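Local coordinates for trypsin-resistant surface T6 protein (Streptococcus pyogenes serotype M6, PDB 4P0D) that serves as the backbone pilin of the surface pili of this Gram-positive pathogen, its subunits probably joined and attached to the cell wall by sortases, at residues I150-T155 with Y174-E179; G169-Y174 with S260-V265; F204-L209 with A236-N241. The protein carries 1 engineered substitution. One frame throughout, in Å; residues are numbered along the deposited sequence.

Contacts 1 and 2 share strand 171-179, which runs between strands 139-155 and 258-265; their centres lie about 13 Å apart and Tyr174 belongs to both. Across this junction Thr155 N lies 2.9 Å from Ser173 O, and Lys152 CD lies 3.6 Å from Tyr261 OH. Contact 3 continues from the far side of strand 258-265: its centre is about 12 Å from that of contact 2, and Lys262 N reaches Ser208 OG at 2.9 Å. Contacts 1 and 3 are about 16 Å apart between centres and do not touch. Contact 1 carries the covalent link from Lys152 NZ to Asn278 CG, whereas the calcium bound by Ser82 and Thr85 lies elsewhere in the chain.

Contact 1: I150-T155 with Y174-E179; sequences ITKKVT and YSLTFE
Thr177 O accepts the N-H of Thr151, with Thr151 N 2.9 Å from Thr177 O in a nearly straight bond (165° at the hydrogen), and a weak bond from water 1, which also bonds to Thr151 OG1; the CA-H of Ile150 makes a further C-H...O contact with it. Thr177 N returns a bond to Thr151 O. Lys153 and Ser175 form the next hydrogen-bonded pair, with Lys153 N 2.9 Å from Ser175 O, and the two strands run antiparallel at 159°. On the face bearing these four residues, which is partly solvent-exposed, Ser175 OG rests 3.5 Å from Lys153 CB, and water 2 bonds to Ser175 OG and more weakly to Lys153 O.

The opposite face is buried. Leu176 CD2 lies against the Lys152 chain, 3.6 Å from both Lys152 CB and Lys152 CD. Val154 and Tyr174 lie side by side, and Val154 CG2 sits over one face of the Tyr174 ring, 3.8 Å from its centroid and displaced toward the rim, a CH-pi contact. The Lys152 chain bends at chi3 (81°), which turns CE out of the extended path; beyond it Lys152 NZ comes 4.1 Å from Tyr174 CE2. That nitrogen is covalently joined to Asn278 CG on strand 276-285, while Ile150 and Leu176 pack on Ala280 of the same strand. As an amide the nitrogen carries an N-H, and Asp196 OD2 takes a hydrogen bond from it. This buried Lys-Asn isopeptide bond, tying strands together beside an acidic residue and an aromatic ring, is a hallmark of the Ig-like domains of Gram-positive pilins.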
ATOM      1  N   ILE A 150       0.349  -5.849   6.336  1.00 16.27           N
ATOM      2  CA  ILE A 150       0.927  -4.550   6.048  1.00 16.94           C
ATOM      3  C   ILE A 150      -0.108  -3.506   6.420  1.00 17.36           C
ATOM      4  O   ILE A 150      -1.281  -3.680   6.104  1.00 17.29           O
ATOM      5  CB  ILE A 150       1.331  -4.418   4.573  1.00 17.42           C
ATOM      6  CG1 ILE A 150       2.019  -3.079   4.320  1.00 17.78           C
ATOM      7  CG2 ILE A 150       0.133  -4.560   3.640  1.00 18.35           C
ATOM      8  CD1 ILE A 150       2.485  -2.927   2.888  1.00 18.28           C
ATOM      9  N   THR A 151       0.339  -2.446   7.094  1.00 16.76           N
ATOM     10  CA  THR A 151      -0.525  -1.350   7.536  1.00 17.47           C
ATOM     11  C   THR A 151       0.100  -0.035   7.098  1.00 17.17           C
ATOM     12  O   THR A 151       1.279   0.206   7.373  1.00 16.11           O
ATOM     13  CB  THR A 151      -0.667  -1.340   9.072  1.00 17.94           C
ATOM     14  OG1 THR A 151      -1.125  -2.613   9.515  1.00 18.51           O
ATOM     15  CG2 THR A 151      -1.660  -0.286   9.559  1.00 18.45           C
ATOM     16  N   LYS A 152      -0.681   0.796   6.410  1.00 16.81           N
ATOM     17  CA  LYS A 152      -0.219   2.097   5.982  1.00 16.97           C
ATOM     18  C   LYS A 152      -0.972   3.217   6.685  1.00 16.75           C
ATOM     19  O   LYS A 152      -2.198   3.174   6.834  1.00 15.57           O
ATOM     20  CB  LYS A 152      -0.346   2.272   4.473  1.00 17.47           C
ATOM     21  CG  LYS A 152       0.208   3.619   4.005  1.00 17.28           C
ATOM     22  CD  LYS A 152       0.642   3.650   2.557  1.00 17.99           C
ATOM     23  CE  LYS A 152      -0.546   3.843   1.630  1.00 17.94           C
ATOM     24  NZ  LYS A 152      -0.202   4.438   0.307  1.00 17.27           N
ATOM     25  N   LYS A 153      -0.217   4.227   7.099  1.00 16.80           N
ATOM     26  CA  LYS A 153      -0.773   5.401   7.718  1.00 17.66           C
ATOM     27  C   LYS A 153      -0.281   6.657   6.994  1.00 16.71           C
ATOM     28  O   LYS A 153       0.781   6.649   6.368  1.00 15.51           O
ATOM     29  CB  LYS A 153      -0.352   5.468   9.182  1.00 19.77           C
ATOM     30  CG  LYS A 153      -1.028   4.472  10.116  1.00 22.08           C
ATOM     31  CD  LYS A 153      -0.382   4.594  11.492  1.00 24.36           C
ATOM     32  CE  LYS A 153      -0.785   3.478  12.444  1.00 26.51           C
ATOM     33  NZ  LYS A 153      -1.956   3.849  13.287  1.00 27.89           N
ATOM     34  N   VAL A 154      -1.069   7.724   7.093  1.00 15.90           N
ATOM     35  CA  VAL A 154      -0.717   9.013   6.530  1.00 16.37           C
ATOM     36  C   VAL A 154      -0.958  10.116   7.557  1.00 16.10           C
ATOM     37  O   VAL A 154      -1.917  10.070   8.324  1.00 14.70           O
ATOM     38  CB  VAL A 154      -1.431   9.309   5.185  1.00 17.01           C
ATOM     39  CG1 VAL A 154      -2.943   9.418   5.331  1.00 17.66           C
ATOM     40  CG2 VAL A 154      -0.867  10.565   4.545  1.00 17.55           C
ATOM     41  N   THR A 155      -0.043  11.082   7.593  1.00 15.73           N
ATOM     42  CA  THR A 155      -0.232  12.268   8.415  1.00 15.65           C
ATOM     43  C   THR A 155       0.111  13.486   7.576  1.00 15.27           C
ATOM     44  O   THR A 155       0.630  13.345   6.471  1.00 14.87           O
ATOM     45  CB  THR A 155       0.647  12.221   9.661  1.00 16.47           C
ATOM     46  OG1 THR A 155       2.027  12.112   9.267  1.00 16.17           O
ATOM     47  CG2 THR A 155       0.229  11.019  10.549  1.00 16.93           C
ATOM     48  N   TYR A 174       3.800   9.408   4.817  1.00 12.70           N
ATOM     49  CA  TYR A 174       3.290   8.056   4.850  1.00 13.18           C
ATOM     50  C   TYR A 174       4.256   7.155   5.623  1.00 13.42           C
ATOM     51  O   TYR A 174       5.467   7.363   5.630  1.00 12.48           O
ATOM     52  CB  TYR A 174       3.153   7.530   3.434  1.00 13.22           C
ATOM     53  CG  TYR A 174       2.122   8.223   2.589  1.00 13.75           C
ATOM     54  CD1 TYR A 174       2.433   9.375   1.868  1.00 13.81           C
ATOM     55  CD2 TYR A 174       0.835   7.720   2.489  1.00 14.05           C
ATOM     56  CE1 TYR A 174       1.483   9.993   1.079  1.00 14.49           C
ATOM     57  CE2 TYR A 174      -0.124   8.339   1.704  1.00 14.29           C
ATOM     58  CZ  TYR A 174       0.202   9.468   1.004  1.00 14.44           C
ATOM     59  OH  TYR A 174      -0.755  10.054   0.226  1.00 15.99           O
ATOM     60  N   SER A 175       3.692   6.148   6.265  1.00 15.05           N
ATOM     61  CA  SER A 175       4.450   5.189   7.063  1.00 15.96           C
ATOM     62  C   SER A 175       3.864   3.786   6.905  1.00 16.46           C
ATOM     63  O   SER A 175       2.638   3.614   6.873  1.00 15.83           O
ATOM     64  CB  SER A 175       4.474   5.608   8.531  1.00 17.08           C
ATOM     65  OG  SER A 175       3.180   5.616   9.085  1.00 18.74           O
ATOM     66  N   LEU A 176       4.752   2.805   6.777  1.00 16.10           N
ATOM     67  CA  LEU A 176       4.356   1.419   6.630  1.00 17.35           C
ATOM     68  C   LEU A 176       4.919   0.625   7.782  1.00 17.46           C
ATOM     69  O   LEU A 176       6.080   0.802   8.157  1.00 17.28           O
ATOM     70  CB  LEU A 176       4.910   0.835   5.344  1.00 17.17           C
ATOM     71  CG  LEU A 176       4.494   1.419   4.010  1.00 17.59           C
ATOM     72  CD1 LEU A 176       5.301   0.769   2.887  1.00 18.06           C
ATOM     73  CD2 LEU A 176       3.004   1.216   3.779  1.00 18.17           C
ATOM     74  N   THR A 177       4.102  -0.239   8.366  1.00 17.94           N
ATOM     75  CA  THR A 177       4.624  -1.280   9.255  1.00 19.16           C
ATOM     76  C   THR A 177       4.111  -2.619   8.737  1.00 19.61           C
ATOM     77  O   THR A 177       3.093  -2.674   8.045  1.00 18.97           O
ATOM     78  CB  THR A 177       4.189  -1.089  10.705  1.00 19.92           C
ATOM     79  OG1 THR A 177       2.776  -1.240  10.791  1.00 21.80           O
ATOM     80  CG2 THR A 177       4.600   0.310  11.229  1.00 20.26           C
ATOM     81  N   PHE A 178       4.807  -3.698   9.056  1.00 19.77           N
ATOM     82  CA  PHE A 178       4.354  -5.005   8.612  1.00 20.55           C
ATOM     83  C   PHE A 178       4.794  -6.155   9.498  1.00 20.49           C
ATOM     84  O   PHE A 178       5.760  -6.027  10.260  1.00 20.69           O
ATOM     85  CB  PHE A 178       4.717  -5.249   7.142  1.00 22.92           C
ATOM     86  CG  PHE A 178       6.167  -5.089   6.815  1.00 24.23           C
ATOM     87  CD1 PHE A 178       6.727  -3.828   6.650  1.00 25.85           C
ATOM     88  CD2 PHE A 178       6.966  -6.212   6.616  1.00 25.57           C
ATOM     89  CE1 PHE A 178       8.068  -3.688   6.325  1.00 26.93           C
ATOM     90  CE2 PHE A 178       8.309  -6.085   6.290  1.00 26.35           C
ATOM     91  CZ  PHE A 178       8.858  -4.820   6.144  1.00 27.19           C
ATOM     92  N   GLU A 179       4.039  -7.257   9.424  1.00 18.07           N
ATOM     93  CA  GLU A 179       4.378  -8.492  10.131  1.00 17.62           C
ATOM     94  C   GLU A 179       4.978  -9.443   9.117  1.00 15.79           C
ATOM     95  O   GLU A 179       4.435  -9.626   8.047  1.00 14.53           O
ATOM     96  CB  GLU A 179       3.139  -9.102  10.805  1.00 18.64           C
ATOM     97  CG  GLU A 179       2.564  -8.178  11.867  1.00 20.50           C
ATOM     98  CD  GLU A 179       1.214  -8.610  12.403  1.00 21.15           C
ATOM     99  OE1 GLU A 179       0.199  -8.554  11.661  1.00 21.02           O
ATOM    100  OE2 GLU A 179       1.180  -8.972  13.592  1.00 23.25           O
TER
HETATM  101  O   HOH W   1       0.849  -4.583   9.595  1.00 20.42           O
HETATM  102  O   HOH W   2       2.394   8.566   8.800  1.00 25.82           O

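Contact 2: G169-Y174 with S260-V265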
ATOM      1  N   GLY A 169      -0.138  21.625  -2.772  1.00 13.68           N
ATOM      2  CA  GLY A 169       1.146  22.018  -2.189  1.00 13.69           C
ATOM      3  C   GLY A 169       1.418  21.456  -0.808  1.00 13.30           C
ATOM      4  O   GLY A 169       2.461  21.734  -0.253  1.00 13.12           O
ATOM      5  N   SER A 170       0.519  20.641  -0.255  1.00 13.19           N
ATOM      6  CA  SER A 170       0.748  20.027   1.059  1.00 13.32           C
ATOM      7  C   SER A 170       1.656  18.792   0.982  1.00 13.16           C
ATOM      8  O   SER A 170       1.510  17.960   0.093  1.00 13.12           O
ATOM      9  CB  SER A 170      -0.585  19.627   1.689  1.00 13.74           C
ATOM     10  OG  SER A 170      -1.416  20.755   1.911  1.00 13.95           O
ATOM     11  N   VAL A 171       2.583  18.666   1.921  1.00 13.56           N
ATOM     12  CA  VAL A 171       3.429  17.475   2.001  1.00 13.66           C
ATOM     13  C   VAL A 171       2.776  16.469   2.952  1.00 13.12           C
ATOM     14  O   VAL A 171       2.463  16.773   4.115  1.00 12.52           O
ATOM     15  CB  VAL A 171       4.865  17.807   2.450  1.00 14.29           C
ATOM     16  CG1 VAL A 171       5.632  16.568   2.866  1.00 14.79           C
ATOM     17  CG2 VAL A 171       5.612  18.530   1.335  1.00 14.98           C
ATOM     18  N   LEU A 172       2.567  15.266   2.439  1.00 12.64           N
ATOM     19  CA  LEU A 172       1.943  14.190   3.212  1.00 12.59           C
ATOM     20  C   LEU A 172       2.982  13.142   3.576  1.00 12.61           C
ATOM     21  O   LEU A 172       3.839  12.795   2.737  1.00 14.17           O
ATOM     22  CB  LEU A 172       0.817  13.560   2.391  1.00 12.72           C
ATOM     23  CG  LEU A 172      -0.304  14.513   1.963  1.00 13.19           C
ATOM     24  CD1 LEU A 172      -1.423  13.756   1.292  1.00 13.99           C
ATOM     25  CD2 LEU A 172      -0.870  15.261   3.145  1.00 13.42           C
ATOM     26  N   SER A 173       2.903  12.638   4.798  1.00 12.12           N
ATOM     27  CA  SER A 173       3.922  11.747   5.354  1.00 12.71           C
ATOM     28  C   SER A 173       3.298  10.378   5.561  1.00 13.12           C
ATOM     29  O   SER A 173       2.401  10.215   6.368  1.00 13.28           O
ATOM     30  CB  SER A 173       4.468  12.288   6.674  1.00 12.38           C
ATOM     31  OG  SER A 173       5.129  13.527   6.444  1.00 12.95           O
ATOM     32  N   TYR A 174       3.800   9.408   4.817  1.00 12.70           N
ATOM     33  CA  TYR A 174       3.290   8.056   4.850  1.00 13.18           C
ATOM     34  C   TYR A 174       4.256   7.155   5.623  1.00 13.42           C
ATOM     35  O   TYR A 174       5.467   7.363   5.630  1.00 12.48           O
ATOM     36  CB  TYR A 174       3.153   7.530   3.434  1.00 13.22           C
ATOM     37  CG  TYR A 174       2.122   8.223   2.589  1.00 13.75           C
ATOM     38  CD1 TYR A 174       2.433   9.375   1.868  1.00 13.81           C
ATOM     39  CD2 TYR A 174       0.835   7.720   2.489  1.00 14.05           C
ATOM     40  CE1 TYR A 174       1.483   9.993   1.079  1.00 14.49           C
ATOM     41  CE2 TYR A 174      -0.124   8.339   1.704  1.00 14.29           C
ATOM     42  CZ  TYR A 174       0.202   9.468   1.004  1.00 14.44           C
ATOM     43  OH  TYR A 174      -0.755  10.054   0.226  1.00 15.99           O
ATOM     44  N   SER A 260       9.190   4.881   5.994  1.00 16.44           N
ATOM     45  CA  SER A 260       8.510   6.157   5.867  1.00 16.27           C
ATOM     46  C   SER A 260       8.862   6.838   4.554  1.00 14.52           C
ATOM     47  O   SER A 260       9.930   6.604   3.982  1.00 14.38           O
ATOM     48  CB  SER A 260       8.850   7.051   7.062  1.00 16.82           C
ATOM     49  OG  SER A 260       8.296   6.439   8.195  1.00 19.02           O
ATOM     50  N   TYR A 261       7.940   7.652   4.060  1.00 13.57           N
ATOM     51  CA  TYR A 261       8.176   8.429   2.848  1.00 13.57           C
ATOM     52  C   TYR A 261       7.146   9.539   2.700  1.00 13.85           C
ATOM     53  O   TYR A 261       6.127   9.551   3.381  1.00 13.15           O
ATOM     54  CB  TYR A 261       8.193   7.541   1.608  1.00 13.38           C
ATOM     55  CG  TYR A 261       7.091   6.514   1.551  1.00 13.54           C
ATOM     56  CD1 TYR A 261       7.205   5.294   2.216  1.00 13.72           C
ATOM     57  CD2 TYR A 261       5.930   6.754   0.817  1.00 14.11           C
ATOM     58  CE1 TYR A 261       6.190   4.341   2.156  1.00 14.03           C
ATOM     59  CE2 TYR A 261       4.916   5.816   0.755  1.00 13.92           C
ATOM     60  CZ  TYR A 261       5.049   4.616   1.407  1.00 14.11           C
ATOM     61  OH  TYR A 261       4.025   3.692   1.312  1.00 15.08           O
ATOM     62  N   LYS A 262       7.432  10.478   1.815  1.00 13.92           N
ATOM     63  CA  LYS A 262       6.583  11.638   1.653  1.00 14.50           C
ATOM     64  C   LYS A 262       6.155  11.808   0.231  1.00 13.65           C
ATOM     65  O   LYS A 262       6.854  11.384  -0.678  1.00 14.20           O
ATOM     66  CB  LYS A 262       7.352  12.875   2.062  1.00 15.90           C
ATOM     67  CG  LYS A 262       7.612  12.976   3.548  1.00 18.08           C
ATOM     68  CD  LYS A 262       8.455  14.216   3.755  1.00 20.50           C
ATOM     69  CE  LYS A 262       8.750  14.507   5.200  1.00 23.49           C
ATOM     70  NZ  LYS A 262       9.587  15.754   5.189  1.00 26.18           N
ATOM     71  N   ALA A 263       5.026  12.479   0.039  1.00 13.05           N
ATOM     72  CA  ALA A 263       4.626  12.950  -1.253  1.00 13.10           C
ATOM     73  C   ALA A 263       3.963  14.316  -1.128  1.00 13.37           C
ATOM     74  O   ALA A 263       3.477  14.678  -0.060  1.00 14.03           O
ATOM     75  CB  ALA A 263       3.712  11.952  -1.930  1.00 13.67           C
ATOM     76  N   VAL A 264       3.965  15.093  -2.208  0.50 13.48           N
ATOM     77  CA  VAL A 264       3.364  16.431  -2.183  0.50 13.17           C
ATOM     78  C   VAL A 264       2.213  16.554  -3.185  0.50 13.32           C
ATOM     79  O   VAL A 264       2.338  16.165  -4.355  0.50 13.20           O
ATOM     80  CB  VAL A 264       4.405  17.525  -2.482  0.50 13.16           C
ATOM     81  CG1 VAL A 264       4.921  17.380  -3.900  0.50 13.08           C
ATOM     82  CG2 VAL A 264       3.802  18.906  -2.265  0.50 12.96           C
ATOM     83  N   VAL A 265       1.115  17.143  -2.721  1.00 13.30           N
ATOM     84  CA  VAL A 265      -0.134  17.207  -3.477  1.00 13.58           C
ATOM     85  C   VAL A 265       0.114  18.179  -4.622  1.00 13.69           C
ATOM     86  O   VAL A 265       0.569  19.301  -4.395  1.00 12.75           O
ATOM     87  CB  VAL A 265      -1.309  17.688  -2.582  1.00 13.82           C
ATOM     88  CG1 VAL A 265      -2.626  17.756  -3.359  1.00 13.54           C
ATOM     89  CG2 VAL A 265      -1.474  16.787  -1.380  1.00 13.82           C
TER
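Tyr174 CB stands over one face of the Tyr261 ring, 3.6 Å above its plane and displaced toward the rim, closest to Tyr261 CE2. The two rings are nearly parallel, planes 13° apart, but slid so far past each other that they barely overlap. It is therefore the Tyr174 methylene, rather than its ring, that covers Tyr261. Farther out, Tyr174 CE1 comes 4.2 Å from Ala263 CB, the small side chain of the hydrogen-bonded pair Ala263-Leu172. Tyr261 O meets the Tyr174 ring at its edge while accepting the bond from Tyr174 N at 2.7 Å.

These are neighbouring antiparallel strands of the Cna-B-like domain of the pilin, and the tyrosines lie on its buried side: Tyr261 OH bonds to Asp196, and both side chains touch Lys152 and Met198. On the other side of the strand pair the extended chain of Lys262 forms a ridge: Val171 CG1 meets it 3.8 Å from Lys262 CD, and Ser173 OG lies 3.9 Å from Lys262 CG.

Toward the Gly169 end, Val265 CG2 packs against Leu172 CD1 (4.0 Å) and beside Ser170 O (3.5 Å). The Ser170 carbonyl also accepts Val265 N. Gly169 turns the chain there with phi 86°, where a CB would press on the preceding carbonyl oxygen, and its N bonds to Val265 O at 2.9 Å.

Contact 3: F204-L209 with A236-N241; sequences FNFNSL and AKEVNN
One face of the Phe206 ring is covered by Glu238, whose CB stands 3.8 Å from the ring centroid, 20° off the normal, in a CH-pi contact; Glu238 N lies over the same face, 3.5 Å from Phe206 CE1. Ala236 O and Phe204 CE2 approach the ring edge near its plane. The extended Glu238 chain brings its carboxylate to within 12° of the ring plane, with OE1 3.5 Å from Phe206 CB. Water 3 bridges this end to the other segment, donating to Glu238 OE2 and Phe204 O and accepting from Phe206 N.

Both polar atoms of the Asn241 amide are bonded: OD1 takes Phe204 N at 2.9 Å, tilted 25° from the carbonyl plane, while ND2 bonds to Leu202 O and Met198 O. At the other end Leu209 CD2 touches Ala236 CB at 3.8 Å.

Between Phe204 and Leu209 two overlapping type I turns, Asn205-Ser208 and Phe206-Leu209, interrupt strand 202-213. Asn205 and Ser208 still bond to Lys262, so this is a looped-out break in a strand of the Cna-B-like domain, with the 236-241 segment packed against it through Phe206 and Asn241.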
ATOM      1  N   PHE A 204       5.514  11.565  -5.537  1.00 15.17           N
ATOM      2  CA  PHE A 204       6.350  10.786  -4.619  1.00 14.69           C
ATOM      3  C   PHE A 204       7.757  11.330  -4.573  1.00 15.16           C
ATOM      4  O   PHE A 204       8.299  11.668  -5.617  1.00 15.35           O
ATOM      5  CB  PHE A 204       6.409   9.337  -5.105  1.00 14.73           C
ATOM      6  CG  PHE A 204       7.342   8.467  -4.314  1.00 14.23           C
ATOM      7  CD1 PHE A 204       7.058   8.136  -2.999  1.00 14.25           C
ATOM      8  CD2 PHE A 204       8.505   7.968  -4.891  1.00 14.13           C
ATOM      9  CE1 PHE A 204       7.923   7.340  -2.261  1.00 14.18           C
ATOM     10  CE2 PHE A 204       9.356   7.156  -4.165  1.00 14.39           C
ATOM     11  CZ  PHE A 204       9.073   6.840  -2.855  1.00 14.15           C
ATOM     12  N   ASN A 205       8.331  11.418  -3.373  1.00 15.63           N
ATOM     13  CA  ASN A 205       9.711  11.863  -3.192  1.00 16.84           C
ATOM     14  C   ASN A 205      10.581  10.697  -2.750  1.00 16.16           C
ATOM     15  O   ASN A 205      10.622  10.356  -1.564  1.00 15.66           O
ATOM     16  CB  ASN A 205       9.807  12.994  -2.152  1.00 18.68           C
ATOM     17  CG  ASN A 205      11.213  13.612  -2.076  1.00 20.63           C
ATOM     18  OD1 ASN A 205      12.211  13.010  -2.473  1.00 21.83           O
ATOM     19  ND2 ASN A 205      11.281  14.826  -1.577  1.00 21.89           N
ATOM     20  N   PHE A 206      11.296  10.102  -3.700  1.00 15.90           N
ATOM     21  CA  PHE A 206      12.135   8.941  -3.394  1.00 16.22           C
ATOM     22  C   PHE A 206      13.219   9.268  -2.373  1.00 15.14           C
ATOM     23  O   PHE A 206      13.509   8.470  -1.499  1.00 14.08           O
ATOM     24  CB  PHE A 206      12.754   8.385  -4.668  1.00 16.71           C
ATOM     25  CG  PHE A 206      13.597   7.171  -4.446  1.00 18.18           C
ATOM     26  CD1 PHE A 206      13.018   5.975  -4.048  1.00 18.38           C
ATOM     27  CD2 PHE A 206      14.975   7.220  -4.617  1.00 19.01           C
ATOM     28  CE1 PHE A 206      13.785   4.839  -3.852  1.00 19.36           C
ATOM     29  CE2 PHE A 206      15.758   6.089  -4.405  1.00 19.86           C
ATOM     30  CZ  PHE A 206      15.158   4.895  -4.024  1.00 19.79           C
ATOM     31  N   ASN A 207      13.799  10.459  -2.492  1.00 15.16           N
ATOM     32  CA  ASN A 207      14.799  10.942  -1.559  1.00 15.49           C
ATOM     33  C   ASN A 207      14.307  11.038  -0.115  1.00 15.54           C
ATOM     34  O   ASN A 207      15.125  11.042   0.796  1.00 14.92           O
ATOM     35  CB  ASN A 207      15.357  12.309  -2.026  1.00 15.95           C
ATOM     36  N   SER A 208      12.984  11.119   0.094  1.00 14.17           N
ATOM     37  CA  SER A 208      12.413  11.134   1.441  1.00 14.21           C
ATOM     38  C   SER A 208      12.319   9.744   2.071  1.00 14.19           C
ATOM     39  O   SER A 208      11.991   9.643   3.219  1.00 13.87           O
ATOM     40  CB  SER A 208      11.011  11.744   1.437  1.00 13.72           C
ATOM     41  OG  SER A 208      10.076  10.870   0.820  1.00 12.65           O
ATOM     42  N   LEU A 209      12.580   8.688   1.311  1.00 14.82           N
ATOM     43  CA  LEU A 209      12.384   7.315   1.797  1.00 16.29           C
ATOM     44  C   LEU A 209      13.331   7.009   2.941  1.00 16.14           C
ATOM     45  O   LEU A 209      14.545   7.184   2.825  1.00 16.71           O
ATOM     46  CB  LEU A 209      12.584   6.299   0.657  1.00 16.60           C
ATOM     47  CG  LEU A 209      12.348   4.808   0.930  1.00 18.28           C
ATOM     48  CD1 LEU A 209      10.878   4.530   1.235  1.00 18.61           C
ATOM     49  CD2 LEU A 209      12.806   3.966  -0.268  1.00 19.06           C
ATOM     50  N   ALA A 236      16.450  -0.598  -2.338  1.00 15.38           N
ATOM     51  CA  ALA A 236      15.323   0.178  -2.773  1.00 15.23           C
ATOM     52  C   ALA A 236      15.582   0.757  -4.143  1.00 16.57           C
ATOM     53  O   ALA A 236      16.743   1.077  -4.479  1.00 16.36           O
ATOM     54  CB  ALA A 236      15.087   1.306  -1.788  1.00 15.10           C
ATOM     55  N   LYS A 237      14.501   0.938  -4.904  1.00 16.18           N
ATOM     56  CA  LYS A 237      14.552   1.571  -6.219  1.00 17.49           C
ATOM     57  C   LYS A 237      13.285   2.369  -6.491  1.00 16.58           C
ATOM     58  O   LYS A 237      12.178   1.935  -6.157  1.00 15.55           O
ATOM     59  CB  LYS A 237      14.730   0.513  -7.302  1.00 19.43           C
ATOM     60  CG  LYS A 237      15.017   1.024  -8.707  1.00 22.50           C
ATOM     61  CD  LYS A 237      14.913  -0.147  -9.695  1.00 24.54           C
ATOM     62  CE  LYS A 237      15.617   0.173 -10.990  1.00 27.29           C
ATOM     63  NZ  LYS A 237      14.978   1.337 -11.657  1.00 29.52           N
ATOM     64  N   GLU A 238      13.468   3.536  -7.103  1.00 15.98           N
ATOM     65  CA  GLU A 238      12.375   4.381  -7.525  1.00 16.26           C
ATOM     66  C   GLU A 238      11.788   3.835  -8.818  1.00 16.83           C
ATOM     67  O   GLU A 238      12.505   3.670  -9.807  1.00 16.90           O
ATOM     68  CB  GLU A 238      12.859   5.814  -7.746  1.00 16.00           C
ATOM     69  CG  GLU A 238      11.738   6.809  -8.018  1.00 15.72           C
ATOM     70  CD  GLU A 238      12.222   8.249  -8.180  1.00 16.47           C
ATOM     71  OE1 GLU A 238      13.444   8.476  -8.135  1.00 16.45           O
ATOM     72  OE2 GLU A 238      11.373   9.151  -8.323  1.00 15.68           O
ATOM     73  N   VAL A 239      10.486   3.574  -8.813  1.00 16.45           N
ATOM     74  CA  VAL A 239       9.795   3.035  -9.977  1.00 17.17           C
ATOM     75  C   VAL A 239       8.447   3.726 -10.102  1.00 17.75           C
ATOM     76  O   VAL A 239       7.653   3.711  -9.166  1.00 17.31           O
ATOM     77  CB  VAL A 239       9.565   1.510  -9.848  1.00 17.21           C
ATOM     78  CG1 VAL A 239       8.856   0.960 -11.083  1.00 17.20           C
ATOM     79  CG2 VAL A 239      10.891   0.802  -9.637  1.00 16.95           C
ATOM     80  N   ASN A 240       8.204   4.305 -11.275  1.00 19.76           N
ATOM     81  CA  ASN A 240       7.033   5.150 -11.537  1.00 20.89           C
ATOM     82  C   ASN A 240       6.876   6.226 -10.435  1.00 18.81           C
ATOM     83  O   ASN A 240       7.839   6.920 -10.139  1.00 18.52           O
ATOM     84  CB  ASN A 240       5.790   4.280 -11.742  1.00 23.01           C
ATOM     85  CG  ASN A 240       5.932   3.353 -12.940  1.00 25.40           C
ATOM     86  OD1 ASN A 240       6.198   3.801 -14.058  1.00 26.57           O
ATOM     87  ND2 ASN A 240       5.768   2.057 -12.712  1.00 27.82           N
ATOM     88  N   ASN A 241       5.707   6.347  -9.824  1.00 17.39           N
ATOM     89  CA  ASN A 241       5.479   7.363  -8.796  1.00 16.29           C
ATOM     90  C   ASN A 241       5.528   6.687  -7.432  1.00 15.89           C
ATOM     91  O   ASN A 241       4.584   6.778  -6.636  1.00 15.16           O
ATOM     92  CB  ASN A 241       4.120   8.017  -9.042  1.00 16.14           C
ATOM     93  CG  ASN A 241       3.928   9.307  -8.267  1.00 15.14           C
ATOM     94  OD1 ASN A 241       4.871   9.985  -7.905  1.00 14.14           O
ATOM     95  ND2 ASN A 241       2.681   9.654  -8.042  1.00 15.71           N
TER
HETATM   96  O   HOH W   3      10.957  11.073  -6.316  1.00 16.10           O
HETATM   97  O   HOH W   4       7.858  11.389  -8.295  1.00 17.08           O